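Local coordinates for bifunctional purine biosynthetic protein ADE5,7 (Cryptococcus neoformans var. grubii serotype A, PDB 7LVO) that catalyses two steps of de novo purine biosynthesis, its N-terminal half, present here, joining glycine to phosphoribosylamine with ATP, at residues Glu240-Ala245 with Met315-Phe320; Ala257-Lys262 with Ala280-Ala285; Tyr250-Met255 with Val297-Ile302. All coordinates share one frame; numbering follows the deposited sequence.

Contact 1: Glu240-Ala245 with Met315-Phe320; sequences EISVLA and MLFTGF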
ATOM      1  N   GLU A 240      12.324  -4.549  -8.565  1.00 25.23           N
ATOM      2  CA  GLU A 240      11.374  -3.531  -8.158  1.00 28.38           C
ATOM      3  C   GLU A 240      11.682  -3.067  -6.740  1.00 27.02           C
ATOM      4  O   GLU A 240      12.183  -3.833  -5.908  1.00 25.65           O
ATOM      5  CB  GLU A 240       9.938  -4.058  -8.233  1.00 31.86           C
ATOM      6  CG  GLU A 240       9.509  -4.499  -9.622  1.00 34.19           C
ATOM      7  CD  GLU A 240       8.059  -4.949  -9.673  1.00 35.78           C
ATOM      8  OE1 GLU A 240       7.258  -4.498  -8.825  1.00 42.03           O
ATOM      9  OE2 GLU A 240       7.718  -5.754 -10.561  1.00 46.83           O
ATOM     10  N   ILE A 241      11.387  -1.796  -6.480  1.00 28.77           N
ATOM     11  CA  ILE A 241      11.519  -1.223  -5.147  1.00 32.76           C
ATOM     12  C   ILE A 241      10.287  -0.372  -4.864  1.00 29.82           C
ATOM     13  O   ILE A 241       9.638   0.143  -5.781  1.00 28.70           O
ATOM     14  CB  ILE A 241      12.805  -0.383  -4.986  1.00 29.47           C
ATOM     15  CG1 ILE A 241      12.802   0.807  -5.946  1.00 33.03           C
ATOM     16  CG2 ILE A 241      14.036  -1.251  -5.211  1.00 31.55           C
ATOM     17  CD1 ILE A 241      13.947   1.780  -5.719  1.00 33.59           C
ATOM     18  N   SER A 242       9.957  -0.241  -3.585  1.00 27.20           N
ATOM     19  CA  SER A 242       8.853   0.594  -3.131  1.00 26.83           C
ATOM     20  C   SER A 242       9.420   1.809  -2.407  1.00 29.55           C
ATOM     21  O   SER A 242      10.260   1.666  -1.510  1.00 27.41           O
ATOM     22  CB  SER A 242       7.920  -0.188  -2.205  1.00 28.82           C
ATOM     23  OG  SER A 242       7.328  -1.292  -2.877  1.00 34.24           O
ATOM     24  N   VAL A 243       8.955   2.998  -2.791  1.00 26.41           N
ATOM     25  CA  VAL A 243       9.358   4.249  -2.157  1.00 22.22           C
ATOM     26  C   VAL A 243       8.099   4.912  -1.611  1.00 20.11           C
ATOM     27  O   VAL A 243       7.287   5.435  -2.380  1.00 24.09           O
ATOM     28  CB  VAL A 243      10.090   5.180  -3.132  1.00 27.17           C
ATOM     29  CG1 VAL A 243      10.484   6.471  -2.432  1.00 29.90           C
ATOM     30  CG2 VAL A 243      11.314   4.485  -3.719  1.00 34.75           C
ATOM     31  N   LEU A 244       7.932   4.877  -0.296  1.00 24.07           N
ATOM     32  CA  LEU A 244       6.830   5.537   0.385  1.00 26.38           C
ATOM     33  C   LEU A 244       7.288   6.895   0.901  1.00 24.47           C
ATOM     34  O   LEU A 244       8.373   7.015   1.479  1.00 20.12           O
ATOM     35  CB  LEU A 244       6.316   4.685   1.548  1.00 20.21           C
ATOM     36  CG  LEU A 244       5.565   3.413   1.159  1.00 26.39           C
ATOM     37  CD1 LEU A 244       6.515   2.360   0.608  1.00 27.98           C
ATOM     38  CD2 LEU A 244       4.792   2.884   2.366  1.00 34.35           C
ATOM     39  N   ALA A 245       6.448   7.911   0.707  1.00 22.80           N
ATOM     40  CA  ALA A 245       6.796   9.279   1.073  1.00 20.33           C
ATOM     41  C   ALA A 245       5.564  10.015   1.577  1.00 24.27           C
ATOM     42  O   ALA A 245       4.503   9.953   0.952  1.00 25.00           O
ATOM     43  CB  ALA A 245       7.400  10.024  -0.125  1.00 23.44           C
ATOM     44  N   MET A 315      -0.124   9.685   1.715  1.00 20.05           N
ATOM     45  CA  MET A 315       1.001   8.773   1.543  1.00 22.80           C
ATOM     46  C   MET A 315       1.115   8.436   0.060  1.00 23.46           C
ATOM     47  O   MET A 315       0.263   7.732  -0.492  1.00 24.36           O
ATOM     48  CB  MET A 315       0.815   7.510   2.388  1.00 21.84           C
ATOM     49  CG  MET A 315       1.712   6.345   1.987  1.00 31.17           C
ATOM     50  SD  MET A 315       3.431   6.820   1.705  1.00 24.24           S
ATOM     51  CE  MET A 315       3.854   7.548   3.286  1.00 24.99           C
ATOM     52  N   LEU A 316       2.175   8.935  -0.578  1.00 19.27           N
ATOM     53  CA  LEU A 316       2.466   8.618  -1.970  1.00 21.20           C
ATOM     54  C   LEU A 316       3.354   7.378  -2.018  1.00 22.39           C
ATOM     55  O   LEU A 316       4.525   7.427  -1.626  1.00 23.17           O
ATOM     56  CB  LEU A 316       3.132   9.801  -2.665  1.00 23.27           C
ATOM     57  CG  LEU A 316       3.478   9.576  -4.135  1.00 23.08           C
ATOM     58  CD1 LEU A 316       2.210   9.481  -4.964  1.00 25.69           C
ATOM     59  CD2 LEU A 316       4.396  10.674  -4.655  1.00 23.92           C
ATOM     60  N   PHE A 317       2.796   6.266  -2.486  1.00 25.37           N
ATOM     61  CA  PHE A 317       3.527   5.011  -2.656  1.00 22.48           C
ATOM     62  C   PHE A 317       3.841   4.857  -4.143  1.00 29.79           C
ATOM     63  O   PHE A 317       2.940   4.610  -4.958  1.00 28.95           O
ATOM     64  CB  PHE A 317       2.709   3.827  -2.140  1.00 30.98           C
ATOM     65  CG  PHE A 317       3.374   2.488  -2.331  1.00 31.63           C
ATOM     66  CD1 PHE A 317       3.474   1.917  -3.590  1.00 42.17           C
ATOM     67  CD2 PHE A 317       3.881   1.792  -1.248  1.00 38.04           C
ATOM     68  CE1 PHE A 317       4.080   0.684  -3.766  1.00 39.98           C
ATOM     69  CE2 PHE A 317       4.485   0.554  -1.421  1.00 36.79           C
ATOM     70  CZ  PHE A 317       4.579   0.006  -2.684  1.00 32.11           C
ATOM     71  N   THR A 318       5.114   4.990  -4.496  1.00 24.10           N
ATOM     72  CA  THR A 318       5.565   4.888  -5.878  1.00 22.92           C
ATOM     73  C   THR A 318       6.298   3.566  -6.057  1.00 25.88           C
ATOM     74  O   THR A 318       7.290   3.304  -5.370  1.00 23.74           O
ATOM     75  CB  THR A 318       6.475   6.061  -6.249  1.00 28.97           C
ATOM     76  OG1 THR A 318       5.821   7.288  -5.925  1.00 21.74           O
ATOM     77  CG2 THR A 318       6.802   6.035  -7.733  1.00 28.19           C
ATOM     78  N   GLY A 319       5.786   2.725  -6.951  1.00 23.07           N
ATOM     79  CA  GLY A 319       6.442   1.477  -7.270  1.00 24.57           C
ATOM     80  C   GLY A 319       7.377   1.624  -8.447  1.00 25.29           C
ATOM     81  O   GLY A 319       6.930   1.917  -9.561  1.00 27.27           O
ATOM     82  N   PHE A 320       8.670   1.425  -8.209  1.00 32.73           N
ATOM     83  CA  PHE A 320       9.691   1.576  -9.229  1.00 28.40           C
ATOM     84  C   PHE A 320      10.155   0.216  -9.748  1.00 32.78           C
ATOM     85  O   PHE A 320      10.057  -0.807  -9.074  1.00 28.43           O
ATOM     86  CB  PHE A 320      10.913   2.331  -8.682  1.00 25.20           C
ATOM     87  CG  PHE A 320      10.653   3.758  -8.344  1.00 29.12           C
ATOM     88  CD1 PHE A 320      10.167   4.113  -7.098  1.00 27.39           C
ATOM     89  CD2 PHE A 320      10.905   4.758  -9.268  1.00 28.94           C
ATOM     90  CE1 PHE A 320       9.931   5.432  -6.787  1.00 23.30           C
ATOM     91  CE2 PHE A 320      10.673   6.077  -8.955  1.00 26.88           C
ATOM     92  CZ  PHE A 320      10.183   6.412  -7.712  1.00 21.15           C
TER
HETATM   93  O   HOH W   1       7.498  -1.660  -7.789  1.00 35.71           O
HETATM   94  O   HOH W   2       6.538   8.012  -3.398  1.00 22.67           O
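Leu244 and Phe317, Ser242 and Phe317, and Val243 and Phe320 make the main side-chain contacts between two antiparallel strands of the ATP-grasp domain. The strands pair from Ile241-Phe320 to Ala245-Leu316. Six backbone hydrogen bonds join Ile241 to Phe320, Val243 to Thr318 and Ala245 to Leu316. Ser242-Gly319 and Leu244-Phe317 are the non-hydrogen-bonded pairs between them.

One face carries Ser242, Leu244 and Phe317. Phe317 has CG anti to its backbone N (chi1 178°), and its ring runs along the neighbouring strand. Leu244 CD1 sits obliquely to this ring, 3.3 Å from Phe317 CD2. Further along the ring, Ser242 OG lies 3.0 Å from Phe317 CZ. That hydroxyl is also hydrogen-bonded to Glu340, which ties down its polar end. The Met315 chain bends at chi2 and chi3, bringing SD to 3.6 Å from Leu244 CB.

The other face carries Ile241, Val243, Ala245, Leu316, Thr318 and Phe320. Phe320 CG stands beside its own backbone N (chi1 -67°). The ring thereby reaches Val243, with CE1 3.5 Å from Val243 CG2. Ile241 CG1 packs on Phe320 CB at 3.7 Å. Helix 287-307 covers this face through Val297 and Leu298.

Glu240, Ile241 and Ser242 belong to the predicted ATP site. Phe317 lies next to Asn333, a predicted magnesium ligand. Glu240 OE1 forms a salt bridge with Lys262. A water donates to Val243 O and to Leu316 O, and its oxygen is 2.7 Å from Thr318 OG1.

Contact 2: Ala257-Lys262 with Ala280-Ala285; sequences AAQDHK and APAPIA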
ATOM      1  N   ALA A 257      13.641   3.192   1.315  1.00 24.72           N
ATOM      2  CA  ALA A 257      13.131   2.381   0.221  1.00 24.20           C
ATOM      3  C   ALA A 257      12.955   0.937   0.671  1.00 23.95           C
ATOM      4  O   ALA A 257      13.721   0.413   1.480  1.00 22.73           O
ATOM      5  CB  ALA A 257      14.076   2.443  -0.980  1.00 32.27           C
ATOM      6  N   ALA A 258      11.925   0.291   0.137  1.00 20.25           N
ATOM      7  CA  ALA A 258      11.593  -1.076   0.500  1.00 24.99           C
ATOM      8  C   ALA A 258      11.486  -1.935  -0.750  1.00 23.92           C
ATOM      9  O   ALA A 258      11.357  -1.434  -1.866  1.00 29.30           O
ATOM     10  CB  ALA A 258      10.276  -1.134   1.290  1.00 27.36           C
ATOM     11  N   GLN A 259      11.559  -3.253  -0.545  1.00 26.32           N
ATOM     12  CA  GLN A 259      11.324  -4.231  -1.595  1.00 20.11           C
ATOM     13  C   GLN A 259      10.306  -5.247  -1.092  1.00 21.90           C
ATOM     14  O   GLN A 259      10.376  -5.686   0.060  1.00 26.91           O
ATOM     15  CB  GLN A 259      12.609  -4.945  -2.012  1.00 24.90           C
ATOM     16  CG  GLN A 259      13.499  -4.120  -2.927  1.00 33.79           C
ATOM     17  CD  GLN A 259      14.640  -4.935  -3.512  1.00 37.82           C
ATOM     18  OE1 GLN A 259      15.680  -5.117  -2.877  1.00 39.89           O
ATOM     19  NE2 GLN A 259      14.446  -5.437  -4.727  1.00 32.14           N
ATOM     20  N   ASP A 260       9.373  -5.622  -1.962  1.00 24.98           N
ATOM     21  CA  ASP A 260       8.305  -6.554  -1.638  1.00 31.26           C
ATOM     22  C   ASP A 260       8.434  -7.812  -2.484  1.00 33.82           C
ATOM     23  O   ASP A 260       9.021  -7.800  -3.569  1.00 40.72           O
ATOM     24  CB  ASP A 260       6.933  -5.897  -1.858  1.00 29.76           C
ATOM     25  CG  ASP A 260       5.779  -6.831  -1.559  1.00 41.92           C
ATOM     26  OD1 ASP A 260       5.813  -7.511  -0.508  1.00 43.29           O
ATOM     27  OD2 ASP A 260       4.832  -6.883  -2.370  1.00 44.87           O
ATOM     28  N   HIS A 261       7.886  -8.909  -1.963  1.00 32.13           N
ATOM     29  CA  HIS A 261       7.870 -10.201  -2.650  1.00 34.88           C
ATOM     30  C   HIS A 261       6.439 -10.469  -3.114  1.00 31.40           C
ATOM     31  O   HIS A 261       5.603 -10.936  -2.337  1.00 29.20           O
ATOM     32  CB  HIS A 261       8.370 -11.314  -1.736  1.00 26.44           C
ATOM     33  CG  HIS A 261       9.820 -11.215  -1.396  1.00 30.00           C
ATOM     34  ND1 HIS A 261      10.794 -11.896  -2.092  1.00 37.50           N
ATOM     35  CD2 HIS A 261      10.464 -10.513  -0.437  1.00 32.78           C
ATOM     36  CE1 HIS A 261      11.976 -11.621  -1.572  1.00 39.64           C
ATOM     37  NE2 HIS A 261      11.804 -10.783  -0.568  1.00 32.73           N
ATOM     38  N   LYS A 262       6.170 -10.182  -4.388  1.00 30.17           N
ATOM     39  CA  LYS A 262       4.810 -10.301  -4.900  1.00 34.06           C
ATOM     40  C   LYS A 262       4.408 -11.759  -5.091  1.00 36.30           C
ATOM     41  O   LYS A 262       3.247 -12.120  -4.879  1.00 40.52           O
ATOM     42  CB  LYS A 262       4.680  -9.540  -6.222  1.00 44.86           C
ATOM     43  CG  LYS A 262       4.826  -8.033  -6.100  1.00 50.17           C
ATOM     44  CD  LYS A 262       4.742  -7.359  -7.470  1.00 61.71           C
ATOM     45  CE  LYS A 262       4.774  -5.840  -7.348  1.00 72.94           C
ATOM     46  NZ  LYS A 262       4.684  -5.167  -8.678  1.00 58.14           N
ATOM     47  N   ALA A 280      13.379  -3.309   4.455  1.00 28.55           N
ATOM     48  CA  ALA A 280      13.845  -1.946   4.233  1.00 28.37           C
ATOM     49  C   ALA A 280      14.893  -1.622   5.279  1.00 27.60           C
ATOM     50  O   ALA A 280      14.831  -2.158   6.390  1.00 25.03           O
ATOM     51  CB  ALA A 280      12.679  -0.941   4.313  1.00 24.51           C
ATOM     52  N   PRO A 281      15.875  -0.760   4.959  1.00 25.74           N
ATOM     53  CA  PRO A 281      16.098  -0.165   3.634  1.00 27.71           C
ATOM     54  C   PRO A 281      16.599  -1.195   2.624  1.00 21.63           C
ATOM     55  O   PRO A 281      17.437  -2.009   2.958  1.00 29.80           O
ATOM     56  CB  PRO A 281      17.172   0.907   3.890  1.00 21.82           C
ATOM     57  CG  PRO A 281      17.178   1.120   5.362  1.00 27.82           C
ATOM     58  CD  PRO A 281      16.774  -0.190   5.976  1.00 31.90           C
ATOM     59  N   ALA A 282      16.071  -1.153   1.416  1.00 24.22           N
ATOM     60  CA  ALA A 282      16.505  -2.060   0.361  1.00 27.75           C
ATOM     61  C   ALA A 282      17.911  -1.679  -0.079  1.00 28.94           C
ATOM     62  O   ALA A 282      18.091  -0.594  -0.646  1.00 26.95           O
ATOM     63  CB  ALA A 282      15.535  -1.992  -0.820  1.00 35.59           C
ATOM     64  N   PRO A 283      18.923  -2.521   0.145  1.00 27.70           N
ATOM     65  CA  PRO A 283      20.290  -2.136  -0.250  1.00 25.18           C
ATOM     66  C   PRO A 283      20.420  -1.746  -1.712  1.00 27.72           C
ATOM     67  O   PRO A 283      21.278  -0.922  -2.057  1.00 33.14           O
ATOM     68  CB  PRO A 283      21.117  -3.388   0.080  1.00 38.21           C
ATOM     69  CG  PRO A 283      20.344  -4.084   1.155  1.00 34.57           C
ATOM     70  CD  PRO A 283      18.887  -3.830   0.824  1.00 28.90           C
ATOM     71  N   ILE A 284      19.588  -2.310  -2.588  1.00 28.91           N
ATOM     72  CA  ILE A 284      19.688  -1.991  -4.006  1.00 27.09           C
ATOM     73  C   ILE A 284      19.352  -0.531  -4.284  1.00 37.48           C
ATOM     74  O   ILE A 284      19.782   0.017  -5.305  1.00 25.92           O
ATOM     75  CB  ILE A 284      18.777  -2.921  -4.826  1.00 37.78           C
ATOM     76  CG1 ILE A 284      19.108  -2.811  -6.314  1.00 39.22           C
ATOM     77  CG2 ILE A 284      17.312  -2.591  -4.576  1.00 39.69           C
ATOM     78  CD1 ILE A 284      18.406  -3.841  -7.164  1.00 41.37           C
ATOM     79  N   ALA A 285      18.586   0.114  -3.403  1.00 27.03           N
ATOM     80  CA  ALA A 285      18.284   1.536  -3.535  1.00 30.49           C
ATOM     81  C   ALA A 285      19.445   2.317  -2.932  1.00 26.41           C
ATOM     82  O   ALA A 285      19.414   2.757  -1.779  1.00 23.87           O
ATOM     83  CB  ALA A 285      16.959   1.875  -2.860  1.00 34.16           C
TER
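The backbone N of Ala282 donates to Ala257 O at 2.8 Å, from above the carbonyl plane and with 156° at the hydrogen, between a cis peptide bond before Pro281 and a type I turn from Ala282 to Ala285. Pro281 CA also approaches this oxygen, at 3.3 Å, in a CA-H...O contact.

Small side chains allow the two backbones to come close. Ala257 CB and Ala285 CB are 3.5 Å apart, a close fit for two methyl groups. Ala258 CB meets Ala280 CB more loosely, at 3.9 Å.

Gln259 reaches across to the turn. Its CG rests on Ala282 CB at 3.6 Å. The chain extends beyond CG and crosses Ile284 at about a right angle, and OE1 lies 3.5 Å from Ile284 CG2. Both ends of the amide are held: OE1 is hydrogen-bonded to Tyr279 OH, and NE2 donates to Glu240 O. These two bonds should fix the flip of the amide.

Both segments lie in the ATP-grasp domain. Strand 259-263 pairs with strand 277-280 at the border of a five-stranded antiparallel sheet. Ile284 packs on Ile241 of strand 240-248 and on Pro239, which belongs to the predicted ATP site. Met290 of helix 287-307 touches both Ala257 and Ala285, while Leu344 of helix 340-344 lies against Ala280.

Contact 3: Tyr250-Met255 with Val297-Ile302; sequences YTIVPM and VLEPTI
The flat peptide carbonyl of Tyr250 meets the helix at Ile302, its O lying 4.0 Å from Ile302 CG2. The Tyr250 ring is not stacked on the helix segment: its CB points away, and the side chain packs on Arg306. The puckered pyrrolidine ring of Pro254 also meets the helix, with its CG 4.1 Å from Leu298 CD2.

This is the edge strand of the antiparallel ATP-grasp sheet with helix 287-307 laid over it. The short strand 252-254 and the helix segment run nearly antiparallel, at 155°. Their axes come within 9.8 Å. No hydrogen bond joins them, and the contact is mainly apolar.

Ile252 is the central side chain. CG1 is anti to the backbone N (chi1 179°), which sends CD1 out to the helix. There it meets residues one turn apart. CD1 lies 3.6 Å from Ile302 CG1 and 3.9 Å from Leu298 CB. The Ile252 chain crosses that of Leu298 at about a right angle. Its other branch, CG2, faces the aliphatic part of Glu299.

Leu298 also touches Val243 and Phe320, and Ile252 also touches Ala245 and Leu316. The contact therefore continues into the middle of the sheet.

The helix is kinked at Pro300, whose N makes no bond to the preceding turn. Close by, Val297 O accepts two bonds from Thr301. One comes from N at 2.7 Å. Thr301 OG1 is also hydrogen-bonded to Tyr332 OH. The other bond to Val297 O comes from this OG1 at 2.6 Å, with OG1 46° out of the carbonyl plane.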
ATOM      1  N   TYR A 250       3.144  20.272  -0.729  1.00 22.19           N
ATOM      2  CA  TYR A 250       4.384  20.967  -1.054  1.00 27.07           C
ATOM      3  C   TYR A 250       5.595  20.162  -0.607  1.00 20.61           C
ATOM      4  O   TYR A 250       6.449  19.819  -1.433  1.00 20.59           O
ATOM      5  CB  TYR A 250       4.411  22.358  -0.399  1.00 29.40           C
ATOM      6  CG  TYR A 250       3.814  23.471  -1.231  1.00 19.14           C
ATOM      7  CD1 TYR A 250       4.532  24.052  -2.260  1.00 24.31           C
ATOM      8  CD2 TYR A 250       2.531  23.958  -0.963  1.00 21.49           C
ATOM      9  CE1 TYR A 250       3.991  25.084  -3.024  1.00 20.14           C
ATOM     10  CE2 TYR A 250       1.983  24.979  -1.711  1.00 29.16           C
ATOM     11  CZ  TYR A 250       2.718  25.545  -2.737  1.00 29.17           C
ATOM     12  OH  TYR A 250       2.180  26.559  -3.479  1.00 27.38           O
ATOM     13  N   THR A 251       5.685  19.848   0.679  1.00 28.06           N
ATOM     14  CA  THR A 251       6.781  19.066   1.216  1.00 26.72           C
ATOM     15  C   THR A 251       6.505  17.578   1.038  1.00 28.94           C
ATOM     16  O   THR A 251       5.371  17.117   1.200  1.00 20.40           O
ATOM     17  CB  THR A 251       6.976  19.388   2.698  1.00 26.96           C
ATOM     18  OG1 THR A 251       7.244  20.790   2.851  1.00 24.09           O
ATOM     19  CG2 THR A 251       8.121  18.567   3.284  1.00 25.25           C
ATOM     20  N   ILE A 252       7.546  16.828   0.685  1.00 21.21           N
ATOM     21  CA  ILE A 252       7.459  15.374   0.564  1.00 27.53           C
ATOM     22  C   ILE A 252       8.668  14.770   1.264  1.00 31.16           C
ATOM     23  O   ILE A 252       9.812  15.130   0.956  1.00 27.20           O
ATOM     24  CB  ILE A 252       7.385  14.923  -0.905  1.00 30.04           C
ATOM     25  CG1 ILE A 252       7.317  13.394  -0.977  1.00 30.92           C
ATOM     26  CG2 ILE A 252       8.561  15.461  -1.700  1.00 28.15           C
ATOM     27  CD1 ILE A 252       6.862  12.859  -2.322  1.00 27.99           C
ATOM     28  N   VAL A 253       8.414  13.867   2.210  1.00 20.45           N
ATOM     29  CA  VAL A 253       9.465  13.245   3.011  1.00 25.63           C
ATOM     30  C   VAL A 253       9.465  11.741   2.756  1.00 24.13           C
ATOM     31  O   VAL A 253       8.547  11.040   3.201  1.00 23.10           O
ATOM     32  CB  VAL A 253       9.275  13.542   4.507  1.00 21.28           C
ATOM     33  CG1 VAL A 253      10.349  12.856   5.335  1.00 24.66           C
ATOM     34  CG2 VAL A 253       9.286  15.057   4.762  1.00 23.71           C
ATOM     35  N   PRO A 254      10.457  11.205   2.056  1.00 24.23           N
ATOM     36  CA  PRO A 254      10.456   9.761   1.787  1.00 27.38           C
ATOM     37  C   PRO A 254      10.829   8.946   3.012  1.00 25.80           C
ATOM     38  O   PRO A 254      11.561   9.397   3.894  1.00 24.94           O
ATOM     39  CB  PRO A 254      11.508   9.594   0.676  1.00 26.99           C
ATOM     40  CG  PRO A 254      11.803  10.981   0.169  1.00 28.66           C
ATOM     41  CD  PRO A 254      11.535  11.906   1.330  1.00 28.72           C
ATOM     42  N   MET A 255      10.307   7.729   3.060  1.00 30.22           N
ATOM     43  CA  MET A 255      10.772   6.718   3.997  1.00 26.63           C
ATOM     44  C   MET A 255      11.850   5.877   3.334  1.00 20.23           C
ATOM     45  O   MET A 255      12.029   5.922   2.113  1.00 23.95           O
ATOM     46  CB  MET A 255       9.610   5.837   4.436  1.00 28.75           C
ATOM     47  CG  MET A 255       8.393   6.593   4.954  1.00 30.91           C
ATOM     48  SD  MET A 255       7.148   5.463   5.622  1.00 26.21           S
ATOM     49  CE  MET A 255       7.791   5.171   7.254  1.00 19.27           C
ATOM     50  N   VAL A 297      11.227  11.811  -9.958  1.00 27.33           N
ATOM     51  CA  VAL A 297       9.870  11.276  -9.894  1.00 25.59           C
ATOM     52  C   VAL A 297       9.071  11.942  -8.780  1.00 26.22           C
ATOM     53  O   VAL A 297       8.057  12.600  -9.036  1.00 26.98           O
ATOM     54  CB  VAL A 297       9.900   9.744  -9.697  1.00 25.51           C
ATOM     55  CG1 VAL A 297       8.500   9.199  -9.480  1.00 22.46           C
ATOM     56  CG2 VAL A 297      10.570   9.069 -10.889  1.00 27.55           C
ATOM     57  N   LEU A 298       9.509  11.765  -7.534  1.00 29.16           N
ATOM     58  CA  LEU A 298       8.698  12.194  -6.395  1.00 27.37           C
ATOM     59  C   LEU A 298       8.435  13.696  -6.432  1.00 21.29           C
ATOM     60  O   LEU A 298       7.286  14.141  -6.389  1.00 21.95           O
ATOM     61  CB  LEU A 298       9.394  11.799  -5.090  1.00 24.55           C
ATOM     62  CG  LEU A 298       9.126  10.376  -4.593  1.00 28.09           C
ATOM     63  CD1 LEU A 298       9.455   9.348  -5.657  1.00 28.07           C
ATOM     64  CD2 LEU A 298       9.921  10.110  -3.316  1.00 36.30           C
ATOM     65  N   GLU A 299       9.493  14.499  -6.501  1.00 25.44           N
ATOM     66  CA  GLU A 299       9.296  15.949  -6.495  1.00 24.69           C
ATOM     67  C   GLU A 299       8.602  16.423  -7.764  1.00 26.35           C
ATOM     68  O   GLU A 299       7.667  17.240  -7.668  1.00 21.86           O
ATOM     69  CB  GLU A 299      10.639  16.655  -6.276  1.00 32.36           C
ATOM     70  CG  GLU A 299      11.162  16.503  -4.852  1.00 31.54           C
ATOM     71  CD  GLU A 299      12.560  17.057  -4.659  1.00 39.84           C
ATOM     72  OE1 GLU A 299      13.215  17.398  -5.667  1.00 41.64           O
ATOM     73  OE2 GLU A 299      13.004  17.143  -3.497  1.00 36.51           O
ATOM     74  N   PRO A 300       8.989  15.981  -8.962  1.00 25.73           N
ATOM     75  CA  PRO A 300       8.186  16.332 -10.147  1.00 31.59           C
ATOM     76  C   PRO A 300       6.744  15.871 -10.050  1.00 27.94           C
ATOM     77  O   PRO A 300       5.850  16.522 -10.612  1.00 30.14           O
ATOM     78  CB  PRO A 300       8.926  15.632 -11.296  1.00 25.06           C
ATOM     79  CG  PRO A 300      10.335  15.526 -10.818  1.00 33.09           C
ATOM     80  CD  PRO A 300      10.252  15.310  -9.321  1.00 30.89           C
ATOM     81  N   THR A 301       6.483  14.761  -9.355  1.00 23.54           N
ATOM     82  CA  THR A 301       5.106  14.313  -9.185  1.00 22.32           C
ATOM     83  C   THR A 301       4.324  15.276  -8.295  1.00 22.58           C
ATOM     84  O   THR A 301       3.220  15.702  -8.650  1.00 23.81           O
ATOM     85  CB  THR A 301       5.076  12.898  -8.601  1.00 30.52           C
ATOM     86  OG1 THR A 301       5.625  11.966  -9.546  1.00 28.83           O
ATOM     87  CG2 THR A 301       3.655  12.487  -8.266  1.00 26.32           C
ATOM     88  N   ILE A 302       4.884  15.627  -7.135  1.00 18.92           N
ATOM     89  CA  ILE A 302       4.187  16.519  -6.213  1.00 22.85           C
ATOM     90  C   ILE A 302       3.993  17.889  -6.844  1.00 27.34           C
ATOM     91  O   ILE A 302       2.913  18.484  -6.746  1.00 24.25           O
ATOM     92  CB  ILE A 302       4.948  16.612  -4.878  1.00 26.14           C
ATOM     93  CG1 ILE A 302       4.991  15.248  -4.195  1.00 27.10           C
ATOM     94  CG2 ILE A 302       4.308  17.656  -3.966  1.00 22.92           C
ATOM     95  CD1 ILE A 302       3.631  14.635  -3.927  1.00 31.66           C
TER

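The three contacts are nested along the chain. Contact 1 encloses contact 3, which in turn encloses contact 2. All belong to the ATP-grasp part of the enzyme. Contact 1 has its centre about 10 Å from that of contact 2 and about 11 Å from that of contact 3; the centres of those two are about 18 Å apart. Strand 240-248 links all three. Strand 252-254 of contact 3 is its neighbour in the same sheet. Toward contact 2, Ser242 N probably bonds to Ala258 O. One continuous piece of chain, 240-320, thus builds the middle of the sheet, its edge strand and its covering helix, with the predicted magnesium ligands on the next strand, 326-333.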